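Local coordinates for protein phosphoribosylamine--glycine ligase (Thermotoga maritima, PDB 1VKZ) that catalyses the ATP-dependent joining of glycine to 5-phospho-beta-D-ribosylamine, giving N(1)-(5-phospho-beta-D-ribosyl)glycinamide in de novo purine biosynthesis, at residues G24-E27 against H28-W32; V288-D292 against P293-V297. One frame throughout, in Å; residues are numbered along the deposited sequence.

The two contacts come in series along the chain, far apart in sequence but with centres about 9 Å apart. Contact 1 is the first turns of helix 25-36, which links strands 17-22 and 40-43 of the parallel sheet in the N domain. Contact 2 is the loop after strand 280-287 and the start of helix 294-301, in the ATP-grasp part of the chain. They touch directly. Arg-26 NH1 probably donates to Leu-290 O (3.0 Å), and Arg-26 N probably donates to Asp-292 OD2 (3.2 Å). The beginnings of two helices thus meet where the N domain packs against the ATP-grasp domain, near the predicted magnesium ligand Asn-287.

Contact 1 of 2, residues G24-E27 against H28-W32; sequences GGRE and HAIGW
Gly-24 O accepts from His-28 N, and so opens helix 25-36 of the beta-alpha-beta unit 17-43, part of the Rossmann-like N domain. Gly-24 is the N-cap. Three more backbone bonds of the same i to i+4 kind follow, from Ala-29, Ile-30 and Gly-31 back to Gly-25, Arg-26 and Glu-27. The one from Ile-30 N to Arg-26 O is 2.8 Å long.

The nonpolar contact is slight. Arg-26 and Ile-30 lie side by side and point the same way, with Arg-26 CG 4.0 Å from Ile-30 CD1.

The polar contacts centre on Glu-27. Its chain folds back at chi2 (76°), which brings the carboxylate to the start of the helix. Glu-27 OE1 accepts from Gly-24 N at 2.9 Å, a bent bond (130°) from above the carboxylate plane. In the salt bridge, Arg-26 NE meets Glu-27 OE2 at 3.2 Å, close to the guanidinium plane but from above the carboxylate plane. With an alanine here, Gly-24 N and Arg-26 NE would probably lose their carboxylate partner. Arg-26 also reaches Leu-290 O through NH1, while the His-28 ring bonds through NE2 to Asp-53 OD2 and through ND1 to Phe-358 N.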
ATOM      1  N   GLY A  24     -11.285  -2.271   1.363  1.00 46.57           N
ATOM      2  CA  GLY A  24     -10.863  -0.880   1.328  1.00 45.88           C
ATOM      3  C   GLY A  24     -11.089  -0.255  -0.024  1.00 43.46           C
ATOM      4  O   GLY A  24     -11.650  -0.867  -0.881  1.00 41.94           O
ATOM      5  N   GLY A  25     -10.643   0.990  -0.184  1.00 44.24           N
ATOM      6  CA  GLY A  25     -10.777   1.738  -1.430  1.00 42.55           C
ATOM      7  C   GLY A  25      -9.892   1.230  -2.535  1.00 42.01           C
ATOM      8  O   GLY A  25     -10.250   1.352  -3.697  1.00 46.82           O
ATOM      9  N   ARG A  26      -8.753   0.631  -2.182  1.00 41.39           N
ATOM     10  CA  ARG A  26      -7.865  -0.058  -3.140  1.00 40.20           C
ATOM     11  C   ARG A  26      -8.628  -1.159  -3.825  1.00 42.68           C
ATOM     12  O   ARG A  26      -8.643  -1.264  -5.045  1.00 46.02           O
ATOM     13  CB  ARG A  26      -6.689  -0.632  -2.372  1.00 40.02           C
ATOM     14  CG  ARG A  26      -5.714  -1.519  -3.100  1.00 42.52           C
ATOM     15  CD  ARG A  26      -4.520  -1.912  -2.226  1.00 44.53           C
ATOM     16  NE  ARG A  26      -4.926  -2.499  -0.947  1.00 55.88           N
ATOM     17  CZ  ARG A  26      -4.232  -2.468   0.209  1.00 55.22           C
ATOM     18  NH1 ARG A  26      -3.055  -1.877   0.314  1.00 52.68           N
ATOM     19  NH2 ARG A  26      -4.745  -3.044   1.288  1.00 60.07           N
ATOM     20  N   GLU A  27      -9.321  -1.954  -3.023  1.00 43.38           N
ATOM     21  CA  GLU A  27     -10.055  -3.088  -3.493  1.00 41.38           C
ATOM     22  C   GLU A  27     -11.202  -2.616  -4.375  1.00 43.39           C
ATOM     23  O   GLU A  27     -11.434  -3.157  -5.459  1.00 43.38           O
ATOM     24  CB  GLU A  27     -10.570  -3.879  -2.303  1.00 40.78           C
ATOM     25  CG  GLU A  27      -9.495  -4.683  -1.580  1.00 42.45           C
ATOM     26  CD  GLU A  27      -8.549  -3.883  -0.683  1.00 49.92           C
ATOM     27  OE1 GLU A  27      -8.888  -2.790  -0.158  1.00 55.94           O
ATOM     28  OE2 GLU A  27      -7.443  -4.372  -0.457  1.00 50.47           O
ATOM     29  N   HIS A  28     -11.908  -1.600  -3.906  1.00 42.44           N
ATOM     30  CA  HIS A  28     -13.007  -1.047  -4.654  1.00 42.40           C
ATOM     31  C   HIS A  28     -12.492  -0.396  -5.929  1.00 40.23           C
ATOM     32  O   HIS A  28     -13.070  -0.570  -6.973  1.00 42.48           O
ATOM     33  CB  HIS A  28     -13.814  -0.074  -3.775  1.00 42.96           C
ATOM     34  CG  HIS A  28     -15.048   0.456  -4.432  1.00 34.19           C
ATOM     35  ND1 HIS A  28     -15.683   1.602  -4.002  1.00 34.50           N
ATOM     36  CD2 HIS A  28     -15.759   0.006  -5.493  1.00 42.31           C
ATOM     37  CE1 HIS A  28     -16.732   1.834  -4.777  1.00 37.83           C
ATOM     38  NE2 HIS A  28     -16.790   0.893  -5.700  1.00 34.97           N
ATOM     39  N   ALA A  29     -11.392   0.329  -5.854  1.00 42.23           N
ATOM     40  CA  ALA A  29     -10.786   0.880  -7.053  1.00 43.36           C
ATOM     41  C   ALA A  29     -10.429  -0.226  -8.071  1.00 42.31           C
ATOM     42  O   ALA A  29     -10.784  -0.142  -9.258  1.00 44.14           O
ATOM     43  CB  ALA A  29      -9.592   1.699  -6.701  1.00 44.37           C
ATOM     44  N   ILE A  30      -9.754  -1.263  -7.613  1.00 41.13           N
ATOM     45  CA  ILE A  30      -9.392  -2.374  -8.490  1.00 42.78           C
ATOM     46  C   ILE A  30     -10.644  -3.031  -9.112  1.00 42.33           C
ATOM     47  O   ILE A  30     -10.725  -3.214 -10.314  1.00 42.92           O
ATOM     48  CB  ILE A  30      -8.533  -3.367  -7.763  1.00 40.86           C
ATOM     49  CG1 ILE A  30      -7.173  -2.738  -7.447  1.00 43.88           C
ATOM     50  CG2 ILE A  30      -8.320  -4.564  -8.630  1.00 46.15           C
ATOM     51  CD1 ILE A  30      -6.339  -3.523  -6.482  1.00 38.94           C
ATOM     52  N   GLY A  31     -11.647  -3.283  -8.297  1.00 42.71           N
ATOM     53  CA  GLY A  31     -12.910  -3.794  -8.810  1.00 41.52           C
ATOM     54  C   GLY A  31     -13.642  -2.834  -9.699  1.00 41.42           C
ATOM     55  O   GLY A  31     -14.401  -3.227 -10.533  1.00 38.96           O
ATOM     56  N   TRP A  32     -13.448  -1.543  -9.480  1.00 47.08           N
ATOM     57  CA  TRP A  32     -14.164  -0.537 -10.264  1.00 46.68           C
ATOM     58  C   TRP A  32     -13.656  -0.591 -11.713  1.00 47.86           C
ATOM     59  O   TRP A  32     -14.440  -0.692 -12.630  1.00 45.87           O
ATOM     60  CB  TRP A  32     -13.990   0.840  -9.614  1.00 46.56           C
ATOM     61  CG  TRP A  32     -14.418   1.985 -10.466  1.00 42.32           C
ATOM     62  CD1 TRP A  32     -15.675   2.468 -10.625  1.00 41.26           C
ATOM     63  CD2 TRP A  32     -13.563   2.813 -11.269  1.00 42.62           C
ATOM     64  NE1 TRP A  32     -15.664   3.545 -11.486  1.00 38.67           N
ATOM     65  CE2 TRP A  32     -14.383   3.773 -11.904  1.00 39.74           C
ATOM     66  CE3 TRP A  32     -12.178   2.851 -11.505  1.00 43.60           C
ATOM     67  CZ2 TRP A  32     -13.871   4.754 -12.757  1.00 42.91           C
ATOM     68  CZ3 TRP A  32     -11.675   3.823 -12.381  1.00 45.36           C
ATOM     69  CH2 TRP A  32     -12.520   4.762 -12.978  1.00 41.93           C
TER

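Contact 2 of 2, residues V288-D292 against P293-V297; sequences VRLGD and PETEV
Thr-295 holds Gly-291 O with two bonds at the start of helix 294-301. Thr-295 OG1 donates to Gly-291 O at 2.7 Å and lies in the carbonyl plane. Thr-295 N donates to Gly-291 O at 3.0 Å, but from above that plane (49° out of it). Two donors from one residue thus grip one buried carbonyl. The torsion chi1 of -66° sets OG1 beside the backbone N of Thr-295, which lets both groups reach it. The Thr-295 side chain crosses that of Leu-290 at about a right angle, with Thr-295 OG1 3.0 Å from Leu-290 CB.

Glu-294 comes to the glycine from another direction. Glu-294 OE1 lies 3.3 Å from Gly-291 CA, on the side where a side chain would start.

Asp-292 and Glu-296 form a pair of acids. Asp-292 OD1 is 2.5 Å from Glu-296 OE2, and the carboxylate planes are turned 62° apart.

Behind these contacts stands the cis peptide bond between Asp-292 and Pro-293. It turns the chain sharply into the helix, and Asp-292 CA and Pro-293 CA are 2.9 Å apart. Pro-293 is the N-cap. Further out, Asp-292 OD2 is held by the start of helix 25-36, and Asp-292 O accepts from Arg-374 NH1.

The loop leads on from strand 280-287, which ends at the predicted magnesium ligand Asn-287. The Glu-294 side chain lies about 4 Å from that of Ser-198, predicted to bind ATP. The helix start therefore probably borders the nucleotide and metal site of the ATP-grasp fold. Leu-290 and Glu-294 pack on strand 195-204. Pro-293 and Glu-296 touch strands 327-334 and 374-382, and helix 25-36 lies against Thr-295.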
ATOM      1  N   VAL A 288       4.194  -6.361  -0.994  1.00 44.40           N
ATOM      2  CA  VAL A 288       3.832  -7.311  -2.068  1.00 46.00           C
ATOM      3  C   VAL A 288       2.415  -7.094  -2.514  1.00 48.07           C
ATOM      4  O   VAL A 288       1.721  -8.029  -2.856  1.00 54.84           O
ATOM      5  CB  VAL A 288       4.022  -8.777  -1.639  1.00 44.75           C
ATOM      6  CG1 VAL A 288       5.527  -9.061  -1.438  1.00 45.27           C
ATOM      7  CG2 VAL A 288       3.218  -9.085  -0.402  1.00 38.33           C
ATOM      8  N   ARG A 289       1.990  -5.850  -2.493  1.00 47.80           N
ATOM      9  CA  ARG A 289       0.735  -5.460  -3.044  1.00 51.08           C
ATOM     10  C   ARG A 289       0.792  -3.943  -3.232  1.00 49.84           C
ATOM     11  O   ARG A 289       1.749  -3.303  -2.819  1.00 49.60           O
ATOM     12  CB  ARG A 289      -0.397  -5.878  -2.120  1.00 52.72           C
ATOM     13  CG  ARG A 289      -0.124  -5.663  -0.641  1.00 59.84           C
ATOM     14  CD  ARG A 289       0.060  -4.214  -0.238  1.00 67.61           C
ATOM     15  NE  ARG A 289       0.369  -4.052   1.184  1.00 76.83           N
ATOM     16  CZ  ARG A 289       0.500  -2.876   1.802  1.00 75.52           C
ATOM     17  NH1 ARG A 289       0.343  -1.732   1.138  1.00 79.30           N
ATOM     18  NH2 ARG A 289       0.785  -2.844   3.097  1.00 70.44           N
ATOM     19  N   LEU A 290      -0.230  -3.363  -3.831  1.00 48.20           N
ATOM     20  CA  LEU A 290      -0.191  -1.947  -4.153  1.00 47.62           C
ATOM     21  C   LEU A 290      -0.628  -1.210  -2.939  1.00 45.55           C
ATOM     22  O   LEU A 290      -1.337  -1.788  -2.121  1.00 44.62           O
ATOM     23  CB  LEU A 290      -1.168  -1.655  -5.271  1.00 50.24           C
ATOM     24  CG  LEU A 290      -0.889  -2.412  -6.555  1.00 52.09           C
ATOM     25  CD1 LEU A 290      -2.071  -2.217  -7.470  1.00 47.88           C
ATOM     26  CD2 LEU A 290       0.427  -1.911  -7.152  1.00 51.96           C
ATOM     27  N   GLY A 291      -0.238   0.063  -2.845  1.00 44.38           N
ATOM     28  CA  GLY A 291      -0.649   0.945  -1.741  1.00 44.95           C
ATOM     29  C   GLY A 291      -2.103   1.461  -1.757  1.00 44.03           C
ATOM     30  O   GLY A 291      -2.821   1.331  -2.758  1.00 45.57           O
ATOM     31  N   ASP A 292      -2.524   2.003  -0.611  1.00 42.61           N
ATOM     32  CA  ASP A 292      -3.852   2.596  -0.388  1.00 43.86           C
ATOM     33  C   ASP A 292      -3.552   3.864   0.393  1.00 45.30           C
ATOM     34  O   ASP A 292      -3.146   3.773   1.530  1.00 46.23           O
ATOM     35  CB  ASP A 292      -4.709   1.670   0.468  1.00 45.38           C
ATOM     36  CG  ASP A 292      -6.229   1.905   0.324  1.00 47.41           C
ATOM     37  OD1 ASP A 292      -6.715   3.000   0.022  1.00 40.71           O
ATOM     38  OD2 ASP A 292      -7.044   0.994   0.520  1.00 52.54           O
ATOM     39  N   PRO A 293      -3.747   5.054  -0.176  1.00 47.99           N
ATOM     40  CA  PRO A 293      -4.567   5.287  -1.343  1.00 47.18           C
ATOM     41  C   PRO A 293      -3.856   5.467  -2.681  1.00 48.67           C
ATOM     42  O   PRO A 293      -4.409   6.128  -3.552  1.00 49.97           O
ATOM     43  CB  PRO A 293      -5.247   6.574  -0.963  1.00 47.06           C
ATOM     44  CG  PRO A 293      -4.258   7.292  -0.091  1.00 44.49           C
ATOM     45  CD  PRO A 293      -3.208   6.319   0.340  1.00 49.43           C
ATOM     46  N   GLU A 294      -2.678   4.884  -2.888  1.00 48.34           N
ATOM     47  CA  GLU A 294      -2.031   5.046  -4.206  1.00 47.65           C
ATOM     48  C   GLU A 294      -2.791   4.355  -5.336  1.00 45.86           C
ATOM     49  O   GLU A 294      -2.824   4.831  -6.444  1.00 44.52           O
ATOM     50  CB  GLU A 294      -0.599   4.520  -4.205  1.00 48.77           C
ATOM     51  CG  GLU A 294       0.389   5.353  -3.403  1.00 52.58           C
ATOM     52  CD  GLU A 294       0.705   4.742  -2.066  1.00 56.40           C
ATOM     53  OE1 GLU A 294      -0.237   4.253  -1.415  1.00 57.82           O
ATOM     54  OE2 GLU A 294       1.885   4.762  -1.675  1.00 62.90           O
ATOM     55  N   THR A 295      -3.355   3.196  -5.051  1.00 46.34           N
ATOM     56  CA  THR A 295      -4.101   2.429  -6.054  1.00 46.21           C
ATOM     57  C   THR A 295      -5.255   3.212  -6.646  1.00 45.65           C
ATOM     58  O   THR A 295      -5.451   3.221  -7.867  1.00 49.18           O
ATOM     59  CB  THR A 295      -4.637   1.100  -5.435  1.00 48.38           C
ATOM     60  OG1 THR A 295      -3.557   0.217  -5.069  1.00 43.90           O
ATOM     61  CG2 THR A 295      -5.485   0.302  -6.447  1.00 47.76           C
ATOM     62  N   GLU A 296      -6.029   3.856  -5.779  1.00 47.44           N
ATOM     63  CA  GLU A 296      -7.143   4.743  -6.188  1.00 44.76           C
ATOM     64  C   GLU A 296      -6.658   5.694  -7.270  1.00 43.94           C
ATOM     65  O   GLU A 296      -7.294   5.850  -8.291  1.00 46.63           O
ATOM     66  CB  GLU A 296      -7.668   5.551  -4.983  1.00 42.98           C
ATOM     67  CG  GLU A 296      -8.475   4.751  -3.971  1.00 39.47           C
ATOM     68  CD  GLU A 296      -7.673   4.024  -2.896  1.00 43.93           C
ATOM     69  OE1 GLU A 296      -6.535   3.524  -3.123  1.00 47.96           O
ATOM     70  OE2 GLU A 296      -8.231   3.904  -1.791  1.00 45.71           O
ATOM     71  N   VAL A 297      -5.509   6.314  -7.047  1.00 43.63           N
ATOM     72  CA  VAL A 297      -4.998   7.306  -7.988  1.00 44.07           C
ATOM     73  C   VAL A 297      -4.520   6.663  -9.284  1.00 40.79           C
ATOM     74  O   VAL A 297      -4.848   7.126 -10.359  1.00 42.39           O
ATOM     75  CB  VAL A 297      -3.893   8.156  -7.349  1.00 41.65           C
ATOM     76  CG1 VAL A 297      -3.334   9.142  -8.348  1.00 46.76           C
ATOM     77  CG2 VAL A 297      -4.468   8.928  -6.213  1.00 51.32           C
TER